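Local coordinates for protein IclR family transcriptional regulator (Brucella abortus, PDB 5WHM) that probably binds DNA through a winged helix-turn-helix domain and represses transcription as an IclR-type regulator, at residues N41-N45 and G79-L83. Numbering follows the deposited sequence.
Sequences NTLGN and GLYQL
Residues 41-45, a loop extended at Thr42 and Leu43 that runs into helix 45-52, run roughly antiparallel to 79-83 (end-to-end directions 135° apart), whose residues 81-83 form a strand. A single bridge sets the register: Leu43 and Tyr81 form a hydrogen-bonded pair, CA atoms 5.3 Å apart, with Leu43 N to Tyr81 O 3.1 Å and Tyr81 N to Leu43 O 2.8 Å. Beyond it, water 1 donates to Asn41 O (2.7 Å) and accepts from Leu83 N (3.0 Å), while water 2 accepts from Asn45 N (2.8 Å) and donates to Gly79 O (3.2 Å). Strand 81-83 also pairs with 72-74 in the wing hairpin of the IclR winged helix-turn-helix; the bridge to Leu43 adds the short third, strand-like element usual in winged helices. Gly44, the N-cap residue, packs CA against Leu80 CD2 at 3.5 Å, where an ideal CB would clash at 2.9 Å; Gly44 N is bonded by Glu47 OE2. Tyr81 OH accepts a weak bond from Asn45 ND2, 3.1 Å; Thr63 OG1 bonds Asn45 OD1 and, weakly, Tyr81 OH. Gln82 NE2 donates weakly to Thr42 OG1, 3.0 Å, while its OE1 bonds Arg73. Leu43 turns away from the strand, onto Phe36 and Ile48.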
# COMPACT_ATOMS: atom_id res chain seq x y z
N ASN C 41 -14.86 4.72 -2.21
CA ASN C 41 -13.82 5.49 -1.54
C ASN C 41 -14.32 6.26 -0.33
O ASN C 41 -13.49 6.70 0.47
CB ASN C 41 -13.18 6.50 -2.51
CG ASN C 41 -12.82 5.87 -3.86
OD1 ASN C 41 -11.82 5.16 -3.98
ND2 ASN C 41 -13.64 6.14 -4.87
N THR C 42 -15.63 6.44 -0.21
CA THR C 42 -16.26 7.35 0.75
C THR C 42 -17.42 6.61 1.38
O THR C 42 -18.33 6.17 0.67
CB THR C 42 -16.75 8.63 0.06
OG1 THR C 42 -15.63 9.32 -0.52
CG2 THR C 42 -17.43 9.56 1.05
N LEU C 43 -17.40 6.46 2.71
CA LEU C 43 -18.42 5.72 3.43
C LEU C 43 -18.73 6.41 4.75
O LEU C 43 -17.83 6.93 5.42
CB LEU C 43 -17.98 4.28 3.70
CG LEU C 43 -17.62 3.41 2.50
CD1 LEU C 43 -16.98 2.12 2.97
CD2 LEU C 43 -18.87 3.13 1.69
N GLY C 44 -20.01 6.37 5.14
CA GLY C 44 -20.43 6.79 6.46
C GLY C 44 -20.68 5.60 7.39
O GLY C 44 -20.63 4.44 6.99
N ASN C 45 -20.99 5.92 8.66
CA ASN C 45 -21.16 4.88 9.67
C ASN C 45 -22.26 3.88 9.27
O ASN C 45 -22.11 2.68 9.48
CB ASN C 45 -21.44 5.51 11.05
CG ASN C 45 -20.15 6.11 11.73
OD1 ASN C 45 -19.09 5.49 11.74
ND2 ASN C 45 -20.27 7.31 12.28
N GLY C 79 -19.48 14.44 7.38
CA GLY C 79 -19.31 13.34 8.30
C GLY C 79 -18.84 12.04 7.66
O GLY C 79 -18.66 11.05 8.39
N LEU C 80 -18.62 12.01 6.35
CA LEU C 80 -18.19 10.78 5.67
C LEU C 80 -16.69 10.55 5.83
O LEU C 80 -15.91 11.49 6.01
CB LEU C 80 -18.56 10.85 4.19
CG LEU C 80 -20.08 11.00 4.01
CD1 LEU C 80 -20.50 11.14 2.55
CD2 LEU C 80 -20.82 9.83 4.69
N TYR C 81 -16.28 9.28 5.76
CA TYR C 81 -14.90 8.86 5.95
C TYR C 81 -14.24 8.43 4.63
O TYR C 81 -14.90 7.93 3.71
CB TYR C 81 -14.77 7.69 6.92
CG TYR C 81 -15.48 7.96 8.24
CD1 TYR C 81 -14.86 8.70 9.26
CD2 TYR C 81 -16.77 7.51 8.44
CE1 TYR C 81 -15.54 8.96 10.48
CE2 TYR C 81 -17.45 7.77 9.63
CZ TYR C 81 -16.83 8.49 10.64
OH TYR C 81 -17.54 8.74 11.80
N GLN C 82 -12.92 8.57 4.60
CA GLN C 82 -12.06 8.00 3.56
C GLN C 82 -10.80 7.48 4.22
O GLN C 82 -10.42 7.97 5.30
CB GLN C 82 -11.69 9.04 2.50
CG GLN C 82 -12.80 9.61 1.74
CD GLN C 82 -12.30 10.40 0.56
OE1 GLN C 82 -11.57 11.38 0.73
NE2 GLN C 82 -12.67 9.98 -0.64
N LEU C 83 -10.16 6.51 3.57
CA LEU C 83 -8.85 6.05 4.04
C LEU C 83 -7.87 7.22 4.03
O LEU C 83 -7.90 8.07 3.13
CB LEU C 83 -8.29 4.93 3.13
CG LEU C 83 -9.11 3.62 3.17
CD1 LEU C 83 -8.55 2.65 2.10
CD2 LEU C 83 -9.06 2.99 4.56
O HOH W 1 -11.06 5.70 0.83
O HOH W 2 -20.71 8.68 9.06